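Local coordinates for probable leucine/isoleucine/valine-binding protein (Rhodopirellula baltica, PDB 4KV7) that probably binds a small ligand, perhaps a branched-chain amino acid, as a periplasmic binding protein of the leucine-binding family, at residues E323-R326 against S327-A330; P298-F301 against V302-E305. The protein carries 1 engineered substitution. All blocks are in the same frame, centred on the assembly; numbering follows the deposited sequence.

Contact 1: residues E323-R326 against S327-A330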
ATOM      1  N   GLU A 323     -17.573 -18.571 -18.078  1.00 20.57           N
ATOM      2  CA  GLU A 323     -18.183 -17.768 -17.033  1.00 20.46           C
ATOM      3  C   GLU A 323     -17.152 -17.021 -16.204  1.00 18.31           C
ATOM      4  O   GLU A 323     -16.157 -17.588 -15.749  1.00 19.01           O
ATOM      5  CB  GLU A 323     -19.030 -18.666 -16.132  1.00 22.80           C
ATOM      6  CG  GLU A 323     -19.710 -17.949 -14.985  1.00 28.89           C
ATOM      7  CD  GLU A 323     -20.586 -18.879 -14.171  1.00 36.16           C
ATOM      8  OE1 GLU A 323     -20.137 -20.000 -13.854  1.00 36.97           O
ATOM      9  OE2 GLU A 323     -21.732 -18.493 -13.861  1.00 41.53           O
ATOM     10  N   ILE A 324     -17.390 -15.729 -16.019  1.00 18.29           N
ATOM     11  CA  ILE A 324     -16.577 -14.936 -15.115  1.00 19.18           C
ATOM     12  C   ILE A 324     -17.195 -15.046 -13.722  1.00 18.86           C
ATOM     13  O   ILE A 324     -18.343 -14.654 -13.502  1.00 22.72           O
ATOM     14  CB  ILE A 324     -16.480 -13.485 -15.592  1.00 18.54           C
ATOM     15  CG1 ILE A 324     -15.769 -13.445 -16.951  1.00 21.73           C
ATOM     16  CG2 ILE A 324     -15.735 -12.637 -14.569  1.00 17.54           C
ATOM     17  CD1 ILE A 324     -16.030 -12.192 -17.758  1.00 21.82           C
ATOM     18  N   SER A 325     -16.433 -15.625 -12.800  1.00 18.53           N
ATOM     19  CA  SER A 325     -16.926 -15.924 -11.464  1.00 18.75           C
ATOM     20  C   SER A 325     -15.781 -15.773 -10.480  1.00 17.16           C
ATOM     21  O   SER A 325     -14.639 -15.552 -10.878  1.00 16.87           O
ATOM     22  CB  SER A 325     -17.432 -17.364 -11.402  1.00 22.08           C
ATOM     23  OG  SER A 325     -16.353 -18.267 -11.596  1.00 21.58           O
ATOM     24  N   ARG A 326     -16.090 -15.894  -9.191  1.00 17.80           N
ATOM     25  CA  ARG A 326     -15.066 -15.896  -8.160  1.00 16.64           C
ATOM     26  C   ARG A 326     -14.007 -16.946  -8.462  1.00 16.46           C
ATOM     27  O   ARG A 326     -12.816 -16.671  -8.409  1.00 16.19           O
ATOM     28  CB  ARG A 326     -15.691 -16.161  -6.794  1.00 17.43           C
ATOM     29  CG  ARG A 326     -16.501 -14.985  -6.275  1.00 15.98           C
ATOM     30  CD  ARG A 326     -17.188 -15.289  -4.960  1.00 16.36           C
ATOM     31  NE  ARG A 326     -17.979 -14.132  -4.546  1.00 17.44           N
ATOM     32  CZ  ARG A 326     -18.816 -14.114  -3.514  1.00 18.48           C
ATOM     33  NH1 ARG A 326     -18.964 -15.189  -2.751  1.00 18.54           N
ATOM     34  NH2 ARG A 326     -19.503 -13.009  -3.243  1.00 19.37           N
ATOM     35  N   SER A 327     -14.445 -18.151  -8.811  1.00 18.45           N
ATOM     36  CA  SER A 327     -13.504 -19.233  -9.060  0.50 21.29           C
ATOM     37  C   SER A 327     -12.681 -19.005 -10.329  1.00 17.14           C
ATOM     38  O   SER A 327     -11.475 -19.245 -10.338  1.00 18.80           O
ATOM     39  CB  SER A 327     -14.226 -20.581  -9.115  0.50 24.33           C
ATOM     40  OG  SER A 327     -15.142 -20.628 -10.191  0.50 20.85           O
ATOM     41  N   SER A 328     -13.313 -18.528 -11.396  1.00 17.60           N
ATOM     42  CA  SER A 328     -12.539 -18.322 -12.620  1.00 18.23           C
ATOM     43  C   SER A 328     -11.608 -17.107 -12.513  1.00 15.38           C
ATOM     44  O   SER A 328     -10.569 -17.061 -13.160  1.00 16.55           O
ATOM     45  CB  SER A 328     -13.427 -18.266 -13.868  1.00 17.78           C
ATOM     46  OG  SER A 328     -14.235 -17.107 -13.882  1.00 17.34           O
ATOM     47  N   ILE A 329     -11.959 -16.133 -11.679  1.00 14.95           N
ATOM     48  CA  ILE A 329     -11.056 -15.009 -11.457  1.00 14.39           C
ATOM     49  C   ILE A 329      -9.833 -15.437 -10.645  1.00 15.58           C
ATOM     50  O   ILE A 329      -8.709 -15.078 -10.982  1.00 14.95           O
ATOM     51  CB  ILE A 329     -11.771 -13.811 -10.822  1.00 15.23           C
ATOM     52  CG1 ILE A 329     -12.670 -13.153 -11.874  1.00 16.26           C
ATOM     53  CG2 ILE A 329     -10.760 -12.803 -10.254  1.00 14.88           C
ATOM     54  CD1 ILE A 329     -13.561 -12.070 -11.335  1.00 19.03           C
ATOM     55  N   ALA A 330     -10.052 -16.230  -9.602  1.00 15.70           N
ATOM     56  CA  ALA A 330      -8.945 -16.750  -8.810  1.00 16.85           C
ATOM     57  C   ALA A 330      -7.990 -17.538  -9.714  1.00 18.50           C
ATOM     58  O   ALA A 330      -6.773 -17.359  -9.654  1.00 20.36           O
ATOM     59  CB  ALA A 330      -9.468 -17.621  -7.679  1.00 20.70           C
TER
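S328 turns its hydroxyl back along the chain toward the loop that leads into its own helix, and two bonds grip it there. OG donates to the carbonyl of E323, with S328 OG to E323 O at 2.7 Å; the oxygen sits in the carbonyl plane, on a lone pair, with a C=O...donor angle of 138°. The same OG accepts the backbone N-H of S325, 2.9 Å from S325 N. With chi1 at 68° the hydroxyl lies between its own N and carbonyl carbon, which turns it toward E323 O and S325 N. S325 OG and S327 OG are hydrogen-bonded, 3.0 Å apart, though S327 is modelled in two conformers and this bond is tentative. S325 is the N-cap of helix 326-335 and S328 its N3 residue, so the S325 N-H to S328 OG bond joins the N-cap amide to the N3 side chain, the N3-to-N-cap half of a capping box. The turn itself begins with two main-chain bonds: I329 N lies 2.9 Å from S325 O, and A330 N lies 3.0 Å from R326 O. I329 also lays its side chain beside the first of these carbonyls, CG1 coming to 3.3 Å from S325 O. From there its CD1 reaches the CG2 branch of I324, 3.9 Å away, where the two isoleucines cross at a slant. I324 rests on Q16 and L18, and I329 on F20 and L87. In this periplasmic-binding-protein fold the start of helix 326-335 packs against strand 16-24. R326 points the other way, its chain extended from CG to NE, and its guanidinium group donates to three main-chain carbonyls: NE to V86 O, NH2 to T81 O and NH1, weakly, to T108 O.

Contact 2: residues P298-F301 against V302-E305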
ATOM      1  N   PRO A 298      -4.714  15.143  -8.277  1.00 11.88           N
ATOM      2  CA  PRO A 298      -3.252  15.057  -8.294  1.00 13.81           C
ATOM      3  C   PRO A 298      -2.803  13.614  -8.445  1.00 12.55           C
ATOM      4  O   PRO A 298      -3.489  12.701  -7.977  1.00 13.83           O
ATOM      5  CB  PRO A 298      -2.861  15.574  -6.911  1.00 14.98           C
ATOM      6  CG  PRO A 298      -4.034  15.226  -6.051  1.00 21.22           C
ATOM      7  CD  PRO A 298      -5.236  15.441  -6.934  1.00 18.85           C
ATOM      8  N   LEU A 299      -1.671  13.410  -9.097  1.00 11.63           N
ATOM      9  CA  LEU A 299      -1.079  12.080  -9.168  1.00 11.70           C
ATOM     10  C   LEU A 299      -0.534  11.691  -7.796  1.00 11.24           C
ATOM     11  O   LEU A 299      -0.196  12.561  -6.992  1.00 12.58           O
ATOM     12  CB  LEU A 299       0.044  12.052 -10.197  1.00 13.19           C
ATOM     13  CG  LEU A 299      -0.349  12.498 -11.606  1.00 14.67           C
ATOM     14  CD1 LEU A 299       0.837  12.376 -12.542  1.00 15.50           C
ATOM     15  CD2 LEU A 299      -1.544  11.699 -12.115  1.00 15.49           C
ATOM     16  N   SER A 300      -0.458  10.393  -7.518  1.00 10.35           N
ATOM     17  CA  SER A 300       0.130   9.930  -6.264  1.00 11.20           C
ATOM     18  C   SER A 300       0.611   8.498  -6.386  1.00  9.48           C
ATOM     19  O   SER A 300       0.176   7.755  -7.270  1.00  9.24           O
ATOM     20  CB  SER A 300      -0.877  10.033  -5.116  1.00 11.11           C
ATOM     21  OG  SER A 300      -1.930   9.093  -5.244  1.00 12.03           O
ATOM     22  N   PHE A 301       1.505   8.099  -5.489  1.00  9.37           N
ATOM     23  CA  PHE A 301       1.921   6.704  -5.460  1.00  8.34           C
ATOM     24  C   PHE A 301       0.737   5.797  -5.144  1.00  8.54           C
ATOM     25  O   PHE A 301       0.715   4.647  -5.562  1.00  8.80           O
ATOM     26  CB  PHE A 301       3.037   6.455  -4.440  1.00  9.05           C
ATOM     27  CG  PHE A 301       4.250   7.327  -4.635  1.00  9.35           C
ATOM     28  CD1 PHE A 301       5.104   7.136  -5.717  1.00 10.01           C
ATOM     29  CD2 PHE A 301       4.535   8.337  -3.734  1.00 10.52           C
ATOM     30  CE1 PHE A 301       6.215   7.954  -5.896  1.00 10.51           C
ATOM     31  CE2 PHE A 301       5.645   9.159  -3.915  1.00 10.87           C
ATOM     32  CZ  PHE A 301       6.486   8.956  -4.989  1.00 11.57           C
ATOM     33  N   VAL A 302      -0.227   6.312  -4.384  1.00  8.70           N
ATOM     34  CA  VAL A 302      -1.367   5.517  -3.962  1.00  8.26           C
ATOM     35  C   VAL A 302      -2.276   5.205  -5.151  1.00  8.36           C
ATOM     36  O   VAL A 302      -2.633   4.048  -5.390  1.00  8.52           O
ATOM     37  CB  VAL A 302      -2.151   6.223  -2.836  1.00  8.64           C
ATOM     38  CG1 VAL A 302      -3.355   5.392  -2.433  1.00  9.73           C
ATOM     39  CG2 VAL A 302      -1.255   6.477  -1.620  1.00 10.84           C
ATOM     40  N   SER A 303      -2.654   6.224  -5.913  1.00  8.14           N
ATOM     41  CA  SER A 303      -3.501   5.935  -7.059  1.00  8.82           C
ATOM     42  C   SER A 303      -2.766   5.168  -8.148  1.00  8.17           C
ATOM     43  O   SER A 303      -3.392   4.407  -8.876  1.00  8.85           O
ATOM     44  CB  SER A 303      -4.179   7.183  -7.622  1.00  9.32           C
ATOM     45  OG  SER A 303      -3.245   8.165  -8.012  1.00  9.53           O
ATOM     46  N   LEU A 304      -1.449   5.345  -8.274  1.00  8.57           N
ATOM     47  CA  LEU A 304      -0.690   4.525  -9.206  1.00  8.69           C
ATOM     48  C   LEU A 304      -0.793   3.057  -8.812  1.00  8.15           C
ATOM     49  O   LEU A 304      -0.995   2.198  -9.669  1.00  8.94           O
ATOM     50  CB  LEU A 304       0.767   4.984  -9.265  1.00  9.04           C
ATOM     51  CG  LEU A 304       1.730   4.109 -10.068  1.00  8.47           C
ATOM     52  CD1 LEU A 304       1.233   3.915 -11.504  1.00  9.98           C
ATOM     53  CD2 LEU A 304       3.098   4.751 -10.080  1.00 10.14           C
ATOM     54  N   GLU A 305      -0.687   2.750  -7.517  1.00  8.29           N
ATOM     55  CA  GLU A 305      -0.886   1.372  -7.079  1.00  8.47           C
ATOM     56  C   GLU A 305      -2.298   0.867  -7.413  1.00  7.95           C
ATOM     57  O   GLU A 305      -2.458  -0.259  -7.881  1.00  8.77           O
ATOM     58  CB  GLU A 305      -0.580   1.214  -5.586  1.00  8.72           C
ATOM     59  CG  GLU A 305      -0.658  -0.220  -5.094  1.00  9.27           C
ATOM     60  CD  GLU A 305      -0.179  -0.400  -3.666  1.00  8.45           C
ATOM     61  OE1 GLU A 305       0.364   0.562  -3.072  1.00  8.46           O
ATOM     62  OE2 GLU A 305      -0.359  -1.512  -3.118  1.00  8.89           O
TER
HETATM   63  O   HOH W   1      -3.981  10.354  -6.704  1.00 13.01           O
HETATM   64  O   HOH W   2       1.395   3.007  -3.288  1.00  8.79           O
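The backbone runs extended through S300 and turns helical at F301, after which L304 N bonds to S300 O at 3.1 Å and E305 N to F301 O at 3.1 Å. S300 is the N-cap of helix 301-319: its OG accepts from S303 N at 3.0 Å along a nearly straight line, the N-H...O angle being 176°. That hydroxyl donates a hydrogen bond to a water 2.8 Å from S300 OG. The same water accepts from S303 OG and donates to P298 O, tying the incoming loop to the first turn; S303 OG is also bonded to the hydroxyl of Y286. An alanine in place of S300 would probably leave the S303 N-H without its cap and the water short of one of its three partners. Around the cap, S300 and V302 touch N36 of helix 31-50, and the F301 ring meets H275 edge-to-face. E305 extends outward from the helix, CG anti to its N (chi1 -175°), and its OE2 makes a salt bridge with R135, while a second water spans its other oxygen and the turn, 2.7 Å from E305 OE1 and 2.9 Å from F301 O.

Contact 2 opens helix 301-319 and contact 1 opens helix 326-335, the next helix along the chain; their centres lie 28 Å apart and they do not touch. Both put a serine at the N-cap and another at N3, yet they use them differently. In contact 2 the N-cap hydroxyl takes an amide of the turn, and a water bridges the two serine hydroxyls; in contact 1 the N3 hydroxyl reaches back to the loop. Contact 2 is buried near the middle of the chain, among helices 31-50, 253-260 and 281-293, E305 pairing with R135 outside. Contact 1 is only partly buried, its isoleucines facing strand 16-24 and its arginine donating to main-chain carbonyls.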